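Local structure of TRAP dicarboxylate transporter, DctP subunit (4P47) at residues L170-L175 with L187-V192; R152-N157 with T231-Q236; E198-L203 with A221-V226; I142-W147 with V259-A264. The protein probably captures an organic acid in the periplasm and hands it to the membrane components of a TRAP transport system. One frame throughout, in Å; residues are numbered along the deposited sequence. Where two conformers were deposited one is given.

Contact 1 (L170-L175 with L187-V192)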
loop_
_atom_site.group_PDB
_atom_site.type_symbol
_atom_site.label_atom_id
_atom_site.label_comp_id
_atom_site.label_asym_id
_atom_site.label_seq_id
_atom_site.Cartn_x
_atom_site.Cartn_y
_atom_site.Cartn_z
ATOM N N LEU A 170 22.997 6.407 6.917
ATOM C CA LEU A 170 22.722 6.029 5.538
ATOM C C LEU A 170 21.889 7.091 4.836
ATOM O O LEU A 170 20.955 7.646 5.417
ATOM C CB LEU A 170 21.984 4.703 5.437
ATOM C CG LEU A 170 22.714 3.452 5.911
ATOM C CD1 LEU A 170 21.827 2.223 5.755
ATOM C CD2 LEU A 170 24.020 3.271 5.158
ATOM N N LYS A 171 22.229 7.349 3.576
ATOM C CA LYS A 171 21.497 8.288 2.732
ATOM C C LYS A 171 20.500 7.471 1.925
ATOM O O LYS A 171 20.869 6.792 0.966
ATOM C CB LYS A 171 22.465 9.055 1.826
ATOM C CG LYS A 171 23.423 9.937 2.620
ATOM C CD LYS A 171 24.522 10.547 1.757
ATOM C CE LYS A 171 25.347 11.560 2.528
ATOM N NZ LYS A 171 26.276 12.317 1.644
ATOM N N ILE A 172 19.245 7.515 2.354
ATOM C CA ILE A 172 18.199 6.661 1.802
ATOM C C ILE A 172 17.171 7.507 1.064
ATOM O O ILE A 172 16.592 8.421 1.643
ATOM C CB ILE A 172 17.477 5.871 2.919
ATOM C CG1 ILE A 172 18.478 5.037 3.738
ATOM C CG2 ILE A 172 16.368 4.985 2.317
ATOM C CD1 ILE A 172 19.272 3.982 2.948
ATOM N N ARG A 173 16.954 7.229 -0.219
ATOM C CA ARG A 173 15.884 7.892 -0.964
ATOM C C ARG A 173 14.555 7.395 -0.406
ATOM O O ARG A 173 14.271 6.185 -0.401
ATOM C CB ARG A 173 15.975 7.576 -2.457
ATOM C CG ARG A 173 15.023 8.379 -3.324
ATOM C CD ARG A 173 13.623 7.793 -3.422
ATOM N NE ARG A 173 12.895 8.427 -4.515
ATOM C CZ ARG A 173 11.700 8.048 -4.953
ATOM N NH1 ARG A 173 11.088 7.003 -4.399
ATOM N NH2 ARG A 173 11.126 8.709 -5.952
ATOM N N THR A 174 13.752 8.326 0.105
ATOM C CA THR A 174 12.453 8.007 0.690
ATOM C C THR A 174 11.353 8.830 0.048
ATOM O O THR A 174 11.594 9.917 -0.475
ATOM C CB THR A 174 12.414 8.294 2.230
ATOM O OG1 THR A 174 12.411 9.709 2.487
ATOM C CG2 THR A 174 13.600 7.678 2.940
ATOM N N LEU A 175 10.125 8.358 0.161
ATOM C CA LEU A 175 8.984 9.242 -0.062
ATOM C C LEU A 175 9.087 10.439 0.902
ATOM O O LEU A 175 9.683 10.365 1.988
ATOM C CB LEU A 175 7.647 8.502 0.091
ATOM C CG LEU A 175 7.450 7.341 -0.885
ATOM C CD1 LEU A 175 6.070 6.750 -0.694
ATOM C CD2 LEU A 175 7.660 7.810 -2.307
ATOM N N LEU A 187 15.219 6.976 12.585
ATOM C CA LEU A 187 16.097 5.810 12.448
ATOM C C LEU A 187 17.569 6.201 12.248
ATOM O O LEU A 187 18.428 5.312 12.135
ATOM C CB LEU A 187 15.627 4.935 11.287
ATOM C CG LEU A 187 14.275 4.244 11.453
ATOM C CD1 LEU A 187 13.812 3.643 10.128
ATOM C CD2 LEU A 187 14.345 3.199 12.548
ATOM N N GLY A 188 17.855 7.498 12.185
ATOM C CA GLY A 188 19.223 7.965 12.005
ATOM C C GLY A 188 19.697 8.135 10.568
ATOM O O GLY A 188 20.878 8.429 10.334
ATOM N N ALA A 189 18.792 7.975 9.607
ATOM C CA ALA A 189 19.129 8.089 8.195
ATOM C C ALA A 189 18.864 9.500 7.723
ATOM O O ALA A 189 18.183 10.274 8.394
ATOM C CB ALA A 189 18.309 7.103 7.351
ATOM N N ASN A 190 19.391 9.811 6.548
ATOM C CA ASN A 190 19.004 10.985 5.780
ATOM C C ASN A 190 17.903 10.551 4.825
ATOM O O ASN A 190 18.091 9.572 4.088
ATOM C CB ASN A 190 20.180 11.521 4.978
ATOM C CG ASN A 190 21.133 12.355 5.807
ATOM O OD1 ASN A 190 20.919 12.584 6.988
ATOM N ND2 ASN A 190 22.181 12.852 5.164
ATOM N N ALA A 191 16.768 11.242 4.858
ATOM C CA ALA A 191 15.594 10.911 4.052
ATOM C C ALA A 191 15.629 11.765 2.790
ATOM O O ALA A 191 15.049 12.858 2.735
ATOM C CB ALA A 191 14.329 11.164 4.847
ATOM N N VAL A 192 16.299 11.248 1.768
ATOM C CA VAL A 192 16.705 12.019 0.612
ATOM C C VAL A 192 15.602 12.129 -0.438
ATOM O O VAL A 192 15.009 11.114 -0.824
ATOM C CB VAL A 192 17.941 11.367 -0.030
ATOM C CG1 VAL A 192 18.370 12.127 -1.270
ATOM C CG2 VAL A 192 19.072 11.295 0.977
#
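Directly after Gly188, whose positive phi ends helix 178-186 in a Schellman motif, Ala189 turns its CB toward segment 170-175, 3.3 Å from Leu170 O and 4.2 Å from Ile172 CG1. Asn190 then holds the neighbour with both backbone groups: its N donates to Leu170 O at 2.9 Å, and its O accepts from Ile172 N. Its side chain lies alongside that of Lys171, pointing the same way, with ND2 nearest Lys171 CG. The topology here is a beta-alpha-beta crossover, in which helix 178-186 carries the chain from strand 171-173 to its parallel partner 190-192. Ala191 lies on the same face of the sheet as Ile172, opposite to Asn190 and Val192, with its CB 3.4 Å from Thr174 OG1; that hydroxyl itself donates to Leu175 O, and Phe184 of the crossover helix packs on Thr174 and Ala191. Val192 closes the ladder. Its N donates to Ile172 O at 2.8 Å, and its O takes a longer bond from Thr174 N together with a CA-H...O contact from Arg173. The Val192 CG2 methyl, anti to the carbonyl carbon, leans back to 4.2 Å from Lys171 CB, while Arg173 NE goes on to Leu194 O.

Contact 2 (R152-N157 with T231-Q236); sequences RNLTNN and TLTRHQ
His235 lays its imidazole ring over the backbone of Arg152, whose carbonyl O lies 3.1 Å above one face, toward the rim. The ring's CG takes the crowded position between backbone N and carbonyl carbon (chi1 55°), and ND1 shares a 2.8 Å hydrogen bond with Thr233 OG1, which helps fix the ring's rotation. In the ring plane, Asn153 O meets the edge at CE1, while NE2 bonds to Glu212, the same carboxylate that forms a salt bridge with Arg152. Arg152 and Gln236 run side by side, Arg152 CD 3.7 Å from Gln236 OE1, with guanidinium and amide planes 75° apart; Gln236 NE2 bonds to Asp109 O. The strands belong to the antiparallel pair 141-156 and 229-245. Leu154 and Thr231 form a regular hydrogen-bonded pair; beyond an inverse gamma turn centred on Leu232, Arg152 N donates to Gln236 O. Asn153 bridges the irregular part: its OD1 accepts from Arg234 N at 2.8 Å, nearly along the C=O axis, and its amide crosses Leu232, ND2 to CD2 at 3.6 Å. Asn153 ND2 also bonds to Asn215 OD1. An alanine at Asn153 would probably leave Arg234 N without this acceptor and open a gap beside Leu232.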
loop_
_atom_site.group_PDB
_atom_site.type_symbol
_atom_site.label_atom_id
_atom_site.label_comp_id
_atom_site.label_asym_id
_atom_site.label_seq_id
_atom_site.Cartn_x
_atom_site.Cartn_y
_atom_site.Cartn_z
ATOM N N ARG A 152 6.725 -2.013 2.194
ATOM C CA ARG A 152 7.906 -1.243 1.846
ATOM C C ARG A 152 9.091 -1.747 2.639
ATOM O O ARG A 152 9.022 -1.840 3.869
ATOM C CB ARG A 152 7.672 0.245 2.115
ATOM C CG ARG A 152 6.409 0.766 1.454
ATOM C CD ARG A 152 6.273 2.253 1.565
ATOM N NE ARG A 152 7.269 2.970 0.770
ATOM C CZ ARG A 152 7.167 3.255 -0.516
ATOM N NH1 ARG A 152 6.113 2.889 -1.212
ATOM N NH2 ARG A 152 8.137 3.931 -1.094
ATOM N N ASN A 153 10.154 -2.098 1.920
ATOM C CA ASN A 153 11.400 -2.618 2.466
ATOM C C ASN A 153 12.576 -1.704 2.102
ATOM O O ASN A 153 12.385 -0.635 1.508
ATOM C CB ASN A 153 11.584 -4.055 1.969
ATOM C CG ASN A 153 10.511 -4.991 2.514
ATOM O OD1 ASN A 153 10.172 -4.955 3.709
ATOM N ND2 ASN A 153 9.971 -5.832 1.654
ATOM N N LEU A 154 13.788 -2.098 2.461
ATOM C CA LEU A 154 14.940 -1.199 2.411
ATOM C C LEU A 154 16.135 -1.858 1.740
ATOM O O LEU A 154 16.597 -2.897 2.196
ATOM C CB LEU A 154 15.324 -0.834 3.849
ATOM C CG LEU A 154 16.532 0.074 4.016
ATOM C CD1 LEU A 154 16.303 1.445 3.420
ATOM C CD2 LEU A 154 16.887 0.199 5.483
ATOM N N THR A 155 16.651 -1.229 0.685
ATOM C CA THR A 155 17.908 -1.673 0.103
ATOM C C THR A 155 18.991 -0.657 0.377
ATOM O O THR A 155 18.722 0.507 0.598
ATOM C CB THR A 155 17.816 -1.905 -1.431
ATOM O OG1 THR A 155 17.602 -0.662 -2.134
ATOM C CG2 THR A 155 16.719 -2.881 -1.802
ATOM N N ASN A 156 20.239 -1.112 0.400
ATOM C CA ASN A 156 21.376 -0.217 0.385
ATOM C C ASN A 156 22.596 -0.944 -0.194
ATOM O O ASN A 156 22.552 -2.146 -0.481
ATOM C CB ASN A 156 21.629 0.398 1.769
ATOM C CG ASN A 156 22.476 -0.472 2.659
ATOM O OD1 ASN A 156 23.666 -0.208 2.841
ATOM N ND2 ASN A 156 21.885 -1.494 3.223
ATOM N N ASN A 157 23.671 -0.187 -0.408
ATOM C CA ASN A 157 24.885 -0.759 -0.989
ATOM C C ASN A 157 26.074 -0.679 -0.058
ATOM O O ASN A 157 27.169 -1.019 -0.471
ATOM C CB ASN A 157 25.245 -0.095 -2.312
ATOM C CG ASN A 157 26.093 -0.995 -3.182
ATOM O OD1 ASN A 157 25.794 -2.173 -3.328
ATOM N ND2 ASN A 157 27.167 -0.440 -3.760
ATOM N N THR A 231 16.888 -5.536 3.241
ATOM C CA THR A 231 16.280 -5.972 4.482
ATOM C C THR A 231 14.792 -5.876 4.351
ATOM O O THR A 231 14.253 -4.864 3.875
ATOM C CB THR A 231 16.726 -5.124 5.665
ATOM O OG1 THR A 231 18.135 -5.314 5.817
ATOM C CG2 THR A 231 16.029 -5.554 6.973
ATOM N N LEU A 232 14.112 -6.941 4.770
ATOM C CA LEU A 232 12.661 -6.954 4.809
ATOM C C LEU A 232 12.211 -6.197 6.061
ATOM O O LEU A 232 11.706 -6.774 7.023
ATOM C CB LEU A 232 12.145 -8.389 4.773
ATOM C CG LEU A 232 12.598 -9.217 3.560
ATOM C CD1 LEU A 232 11.889 -10.580 3.536
ATOM C CD2 LEU A 232 12.378 -8.474 2.239
ATOM N N THR A 233 12.439 -4.895 6.063
ATOM C CA THR A 233 12.098 -4.057 7.218
ATOM C C THR A 233 10.598 -3.989 7.442
ATOM O O THR A 233 10.155 -3.797 8.569
ATOM C CB THR A 233 12.596 -2.629 6.997
ATOM O OG1 THR A 233 12.288 -2.255 5.663
ATOM C CG2 THR A 233 14.093 -2.502 7.214
ATOM N N ARG A 234 9.818 -4.128 6.376
ATOM C CA ARG A 234 8.376 -3.945 6.444
ATOM C C ARG A 234 8.032 -2.683 7.252
ATOM O O ARG A 234 7.095 -2.650 8.052
ATOM C CB ARG A 234 7.678 -5.201 6.987
ATOM C CG ARG A 234 7.892 -6.419 6.111
ATOM C CD ARG A 234 6.969 -7.564 6.476
ATOM N NE ARG A 234 7.226 -8.723 5.625
ATOM C CZ ARG A 234 8.068 -9.703 5.919
ATOM N NH1 ARG A 234 8.740 -9.701 7.059
ATOM N NH2 ARG A 234 8.234 -10.704 5.069
ATOM N N HIS A 235 8.780 -1.618 7.022
ATOM C CA HIS A 235 8.650 -0.426 7.844
ATOM C C HIS A 235 7.325 0.275 7.620
ATOM O O HIS A 235 6.879 1.006 8.498
ATOM C CB HIS A 235 9.833 0.541 7.666
ATOM C CG HIS A 235 10.082 0.937 6.248
ATOM N ND1 HIS A 235 10.944 0.236 5.441
ATOM C CD2 HIS A 235 9.576 1.938 5.490
ATOM C CE1 HIS A 235 10.961 0.788 4.242
ATOM N NE2 HIS A 235 10.144 1.820 4.239
ATOM N N GLN A 236 6.742 0.105 6.437
ATOM C CA GLN A 236 5.381 0.529 6.175
ATOM C C GLN A 236 4.727 -0.530 5.300
ATOM O O GLN A 236 5.401 -1.367 4.712
ATOM C CB GLN A 236 5.363 1.855 5.429
ATOM C CG GLN A 236 5.816 3.031 6.263
ATOM C CD GLN A 236 6.084 4.209 5.383
ATOM O OE1 GLN A 236 7.044 4.213 4.583
ATOM N NE2 GLN A 236 5.238 5.210 5.471
#

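Contact 3 (E198-L203 with A221-V226); sequences ELYTAL and AKFYEV
Tyr200 reaches from helix 196-205 across the loop 221-226, and each part of its side chain finds a different neighbour. CB lies 4.1 Å from Phe223 CE1. With CG anti to the backbone N (chi1 175°), the ring extends toward the loop, where CD2 comes 3.3 Å from Ala221 O and CE2 has Lys222 O at the ring edge, in plane. Over a face stands Val226, its CG1 in an off-centre CH-pi contact 4.3 Å from the ring centroid. At the tip, OH donates to Glu225 OE1 at 2.6 Å, meeting it almost end-on, with ring and carboxylate planes 80° apart.

Phe223 lies between Ala221 CB on one face and Leu203 CD1 on the other; the Leu203 methyl makes a CH-pi contact 4.1 Å from the ring centroid. Leu199 CD2 touches the ring at CZ, and Gln211 of strand 210-213 packs on Phe223 too. The loop leaves helix 216-220 through a Schellman motif and makes a short 3-10 turn at residues 223-225. A water donates to both Leu203 O and Val226 O. An alanine in place of Tyr200 would probably leave Glu225 OE1 without its phenolic donor and take the ring away from Val226 CG1. The contact thus joins an apolar cluster around Phe223 to a short polar link on its solvent-exposed side, where the Glu225 carboxylate probably carries its negative charge stabilised by the phenol.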
loop_
_atom_site.group_PDB
_atom_site.type_symbol
_atom_site.label_atom_id
_atom_site.label_comp_id
_atom_site.label_asym_id
_atom_site.label_seq_id
_atom_site.Cartn_x
_atom_site.Cartn_y
_atom_site.Cartn_z
ATOM N N GLU A 198 15.433 9.224 -11.602
ATOM C CA GLU A 198 16.850 9.478 -11.396
ATOM C C GLU A 198 17.505 8.516 -10.405
ATOM O O GLU A 198 18.724 8.526 -10.232
ATOM C CB GLU A 198 17.066 10.916 -10.925
ATOM C CG GLU A 198 16.639 11.927 -11.974
ATOM C CD GLU A 198 16.700 13.360 -11.526
ATOM O OE1 GLU A 198 16.961 13.643 -10.342
ATOM O OE2 GLU A 198 16.452 14.220 -12.389
ATOM N N LEU A 199 16.697 7.668 -9.771
ATOM C CA LEU A 199 17.135 6.881 -8.633
ATOM C C LEU A 199 18.158 5.795 -8.982
ATOM O O LEU A 199 19.155 5.658 -8.284
ATOM C CB LEU A 199 15.912 6.277 -7.917
ATOM C CG LEU A 199 16.170 5.468 -6.635
ATOM C CD1 LEU A 199 17.097 6.190 -5.671
ATOM C CD2 LEU A 199 14.831 5.133 -5.969
ATOM N N TYR A 200 17.926 5.015 -10.034
ATOM C CA TYR A 200 18.905 3.992 -10.420
ATOM C C TYR A 200 20.311 4.598 -10.552
ATOM O O TYR A 200 21.301 4.073 -10.025
ATOM C CB TYR A 200 18.514 3.314 -11.741
ATOM C CG TYR A 200 19.569 2.335 -12.221
ATOM C CD1 TYR A 200 20.689 2.792 -12.902
ATOM C CD2 TYR A 200 19.451 0.967 -11.990
ATOM C CE1 TYR A 200 21.668 1.926 -13.323
ATOM C CE2 TYR A 200 20.426 0.102 -12.427
ATOM C CZ TYR A 200 21.530 0.595 -13.096
ATOM O OH TYR A 200 22.512 -0.281 -13.526
ATOM N N THR A 201 20.405 5.721 -11.255
ATOM C CA THR A 201 21.707 6.309 -11.547
ATOM C C THR A 201 22.314 6.926 -10.295
ATOM O O THR A 201 23.527 6.845 -10.091
ATOM C CB THR A 201 21.643 7.348 -12.688
ATOM O OG1 THR A 201 20.974 6.775 -13.817
ATOM C CG2 THR A 201 23.030 7.765 -13.103
ATOM N N ALA A 202 21.496 7.526 -9.430
ATOM C CA ALA A 202 22.018 8.048 -8.168
ATOM C C ALA A 202 22.531 6.922 -7.264
ATOM O O ALA A 202 23.518 7.089 -6.564
ATOM C CB ALA A 202 20.980 8.907 -7.449
ATOM N N LEU A 203 21.859 5.768 -7.287
ATOM C CA LEU A 203 22.361 4.600 -6.567
ATOM C C LEU A 203 23.659 4.092 -7.185
ATOM O O LEU A 203 24.585 3.710 -6.485
ATOM C CB LEU A 203 21.320 3.478 -6.534
ATOM C CG LEU A 203 20.028 3.775 -5.753
ATOM C CD1 LEU A 203 19.005 2.721 -6.052
ATOM C CD2 LEU A 203 20.270 3.878 -4.271
ATOM N N ALA A 221 13.147 -1.921 -11.757
ATOM C CA ALA A 221 14.123 -0.858 -12.003
ATOM C C ALA A 221 15.569 -1.359 -11.976
ATOM O O ALA A 221 16.509 -0.568 -12.084
ATOM C CB ALA A 221 13.936 0.269 -11.003
ATOM N N LYS A 222 15.756 -2.667 -11.810
ATOM C CA LYS A 222 17.082 -3.289 -11.806
ATOM C C LYS A 222 18.003 -2.745 -10.723
ATOM O O LYS A 222 19.210 -2.627 -10.880
ATOM C CB LYS A 222 17.743 -3.166 -13.176
ATOM C CG LYS A 222 16.847 -3.640 -14.316
ATOM C CD LYS A 222 17.582 -3.530 -15.659
ATOM C CE LYS A 222 16.724 -3.971 -16.825
ATOM N NZ LYS A 222 16.468 -5.426 -16.772
ATOM N N PHE A 223 17.425 -2.448 -9.569
ATOM C CA PHE A 223 18.220 -1.937 -8.474
ATOM C C PHE A 223 19.208 -2.993 -7.956
ATOM O O PHE A 223 20.188 -2.659 -7.323
ATOM C CB PHE A 223 17.324 -1.447 -7.326
ATOM C CG PHE A 223 16.511 -0.210 -7.629
ATOM C CD1 PHE A 223 16.895 0.725 -8.570
ATOM C CD2 PHE A 223 15.345 0.025 -6.929
ATOM C CE1 PHE A 223 16.131 1.853 -8.799
ATOM C CE2 PHE A 223 14.581 1.154 -7.170
ATOM C CZ PHE A 223 14.977 2.054 -8.100
ATOM N N TYR A 224 18.966 -4.272 -8.275
ATOM C CA TYR A 224 19.895 -5.324 -7.907
ATOM C C TYR A 224 21.263 -5.125 -8.590
ATOM O O TYR A 224 22.242 -5.712 -8.144
ATOM C CB TYR A 224 19.314 -6.705 -8.251
ATOM C CG TYR A 224 18.956 -6.880 -9.711
ATOM C CD1 TYR A 224 19.932 -7.224 -10.651
ATOM C CD2 TYR A 224 17.660 -6.705 -10.157
ATOM C CE1 TYR A 224 19.597 -7.380 -11.980
ATOM C CE2 TYR A 224 17.317 -6.853 -11.485
ATOM C CZ TYR A 224 18.295 -7.191 -12.399
ATOM O OH TYR A 224 17.954 -7.340 -13.728
ATOM N N GLU A 225 21.347 -4.289 -9.629
ATOM C CA GLU A 225 22.626 -4.038 -10.300
ATOM C C GLU A 225 23.479 -3.065 -9.507
ATOM O O GLU A 225 24.694 -2.966 -9.730
ATOM C CB GLU A 225 22.410 -3.465 -11.714
ATOM C CG GLU A 225 21.652 -4.391 -12.648
ATOM C CD GLU A 225 21.414 -3.820 -14.042
ATOM O OE1 GLU A 225 21.721 -2.637 -14.279
ATOM O OE2 GLU A 225 20.906 -4.559 -14.918
ATOM N N VAL A 226 22.849 -2.334 -8.585
ATOM C CA VAL A 226 23.496 -1.219 -7.915
ATOM C C VAL A 226 23.286 -1.218 -6.393
ATOM O O VAL A 226 23.616 -0.253 -5.717
ATOM C CB VAL A 226 23.063 0.148 -8.543
ATOM C CG1 VAL A 226 23.611 0.261 -9.946
ATOM C CG2 VAL A 226 21.550 0.293 -8.565
HETATM O O HOH W 1 25.978 1.222 -6.573
#

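Contact 4 (I142-W147 with V259-A264)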
loop_
_atom_site.group_PDB
_atom_site.type_symbol
_atom_site.label_atom_id
_atom_site.label_comp_id
_atom_site.label_asym_id
_atom_site.label_seq_id
_atom_site.Cartn_x
_atom_site.Cartn_y
_atom_site.Cartn_z
ATOM N N ILE A 142 -16.701 7.027 -2.576
ATOM C CA ILE A 142 -17.215 5.850 -1.900
ATOM C C ILE A 142 -16.125 4.779 -1.915
ATOM O O ILE A 142 -15.643 4.382 -2.993
ATOM C CB ILE A 142 -18.443 5.282 -2.652
ATOM C CG1 ILE A 142 -19.525 6.358 -2.816
ATOM C CG2 ILE A 142 -18.999 4.045 -1.960
ATOM C CD1 ILE A 142 -20.123 6.877 -1.521
ATOM N N GLY A 143 -15.757 4.281 -0.740
ATOM C CA GLY A 143 -14.795 3.192 -0.636
ATOM C C GLY A 143 -15.466 1.837 -0.786
ATOM O O GLY A 143 -16.510 1.559 -0.187
ATOM N N LEU A 144 -14.908 0.969 -1.605
ATOM C CA LEU A 144 -15.488 -0.348 -1.853
ATOM C C LEU A 144 -14.737 -1.500 -1.176
ATOM O O LEU A 144 -15.354 -2.418 -0.642
ATOM C CB LEU A 144 -15.562 -0.592 -3.362
ATOM C CG LEU A 144 -16.475 0.345 -4.145
ATOM C CD1 LEU A 144 -16.318 0.103 -5.630
ATOM C CD2 LEU A 144 -17.944 0.141 -3.717
ATOM N N ALA A 145 -13.408 -1.467 -1.188
ATOM C CA ALA A 145 -12.590 -2.554 -0.661
ATOM C C ALA A 145 -11.158 -2.072 -0.585
ATOM O O ALA A 145 -10.783 -1.090 -1.237
ATOM C CB ALA A 145 -12.675 -3.793 -1.552
ATOM N N TYR A 146 -10.365 -2.759 0.222
ATOM C CA TYR A 146 -8.929 -2.600 0.215
ATOM C C TYR A 146 -8.289 -3.773 -0.511
ATOM O O TYR A 146 -8.634 -4.929 -0.265
ATOM C CB TYR A 146 -8.376 -2.508 1.643
ATOM C CG TYR A 146 -8.852 -1.310 2.404
ATOM C CD1 TYR A 146 -8.260 -0.076 2.221
ATOM C CD2 TYR A 146 -9.885 -1.401 3.321
ATOM C CE1 TYR A 146 -8.689 1.043 2.906
ATOM C CE2 TYR A 146 -10.302 -0.291 4.022
ATOM C CZ TYR A 146 -9.697 0.920 3.819
ATOM O OH TYR A 146 -10.100 2.052 4.513
ATOM N N TRP A 147 -7.381 -3.459 -1.430
ATOM C CA TRP A 147 -6.569 -4.457 -2.113
ATOM C C TRP A 147 -5.113 -4.242 -1.653
ATOM O O TRP A 147 -4.857 -3.404 -0.777
ATOM C CB TRP A 147 -6.676 -4.293 -3.625
ATOM C CG TRP A 147 -8.014 -4.608 -4.250
ATOM C CD1 TRP A 147 -9.169 -4.973 -3.629
ATOM C CD2 TRP A 147 -8.298 -4.566 -5.641
ATOM N NE1 TRP A 147 -10.159 -5.183 -4.567
ATOM C CE2 TRP A 147 -9.639 -4.923 -5.812
ATOM C CE3 TRP A 147 -7.535 -4.230 -6.774
ATOM C CZ2 TRP A 147 -10.237 -4.958 -7.071
ATOM C CZ3 TRP A 147 -8.116 -4.281 -8.009
ATOM C CH2 TRP A 147 -9.456 -4.620 -8.153
ATOM N N VAL A 259 -23.893 -5.662 -7.205
ATOM C CA VAL A 259 -22.980 -6.283 -8.175
ATOM C C VAL A 259 -21.570 -5.753 -7.985
ATOM O O VAL A 259 -20.596 -6.512 -7.926
ATOM C CB VAL A 259 -23.431 -5.999 -9.627
ATOM C CG1 VAL A 259 -22.299 -6.293 -10.597
ATOM C CG2 VAL A 259 -24.688 -6.807 -9.972
ATOM N N ILE A 260 -21.468 -4.439 -7.882
ATOM C CA ILE A 260 -20.174 -3.781 -7.788
ATOM C C ILE A 260 -19.476 -4.139 -6.491
ATOM O O ILE A 260 -18.288 -4.436 -6.492
ATOM C CB ILE A 260 -20.323 -2.249 -7.964
ATOM C CG1 ILE A 260 -20.752 -1.943 -9.405
ATOM C CG2 ILE A 260 -19.029 -1.530 -7.612
ATOM C CD1 ILE A 260 -21.297 -0.571 -9.557
ATOM N N GLU A 261 -20.223 -4.134 -5.384
ATOM C CA GLU A 261 -19.678 -4.491 -4.068
ATOM C C GLU A 261 -19.238 -5.945 -4.039
ATOM O O GLU A 261 -18.142 -6.263 -3.607
ATOM C CB GLU A 261 -20.722 -4.245 -2.970
ATOM C CG GLU A 261 -20.992 -2.768 -2.765
ATOM C CD GLU A 261 -22.231 -2.483 -1.955
ATOM O OE1 GLU A 261 -23.191 -3.271 -2.030
ATOM O OE2 GLU A 261 -22.255 -1.449 -1.268
ATOM N N GLN A 262 -20.085 -6.847 -4.528
ATOM C CA GLN A 262 -19.725 -8.263 -4.542
ATOM C C GLN A 262 -18.437 -8.474 -5.329
ATOM O O GLN A 262 -17.536 -9.212 -4.914
ATOM C CB GLN A 262 -20.847 -9.111 -5.164
ATOM C CG GLN A 262 -22.095 -9.177 -4.311
ATOM C CD GLN A 262 -23.288 -9.692 -5.076
ATOM O OE1 GLN A 262 -23.151 -10.253 -6.160
ATOM N NE2 GLN A 262 -24.466 -9.511 -4.504
ATOM N N ALA A 263 -18.362 -7.840 -6.497
ATOM C CA ALA A 263 -17.199 -7.991 -7.354
ATOM C C ALA A 263 -15.948 -7.398 -6.703
ATOM O O ALA A 263 -14.859 -7.964 -6.822
ATOM C CB ALA A 263 -17.471 -7.354 -8.711
ATOM N N ALA A 264 -16.093 -6.268 -6.019
ATOM C CA ALA A 264 -14.930 -5.652 -5.385
ATOM C C ALA A 264 -14.336 -6.540 -4.301
ATOM O O ALA A 264 -13.104 -6.657 -4.191
ATOM C CB ALA A 264 -15.301 -4.317 -4.798
#
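Leu144 and Ile260 make the tightest apolar touch between strand 141-156 and helix 254-288, CD1 to CG2 at 3.7 Å, the two side chains crossing at a slant. Leu144 CG lies anti to the carbonyl carbon (chi1 -64°), which carries the branched end toward the helix; its other methyl, CD2, comes 4.3 Å from Glu261 CG, on the aliphatic part of that exposed side chain. Ala264, one turn further along, faces the strand and meets two successive residues: its CB is 4.0 Å from Leu144 CB and 4.2 Å from Ala145 CB. With so small a residue at the interface, segment 259-264 lies close, its axis 7.9 Å from that of 142-147 and only 18° from parallel to it.

The polar part is one weak hydrogen bond. Trp147 NE1 points at Ala264 O, 3.3 Å away and in the plane of the indole, with an N-H...O angle of 165°. The same ring continues along the helix onto Ala267, Arg268 and Gln271, while Ala263 turns toward helix 43-58. The helix therefore packs between this sheet and a second helix, in keeping with the layered alpha/beta build of solute-binding proteins. Chemically the contact is mostly apolar, and its one directed bond, long as it is, gives the buried indole N-H an acceptor on the helix backbone.

Overall arrangement
Strand 141-156 comes first and serves two contacts: its beginning, 142-147, in contact 4 and its end, 152-157, in contact 2. The chain then closes its shortest loop in contact 1, through a single crossover helix, and next contact 3, where the segment after helix 216-220 returns to helix 196-205. Strand 229-245 then closes contact 2 at 231-236, and helix 254-288 closes contact 4 last. Contacts 1 and 3 follow in series, both nested within the loop of contact 2, itself nested within that of contact 4. Contacts 1, 2 and 3 touch one another: Ile172 packs on Leu154, Arg173 on Leu199, Asn157 on Val226. Contact 4 stands apart, its centre about 30 Å from that of contact 2, across the chain's centre but on the same sheet.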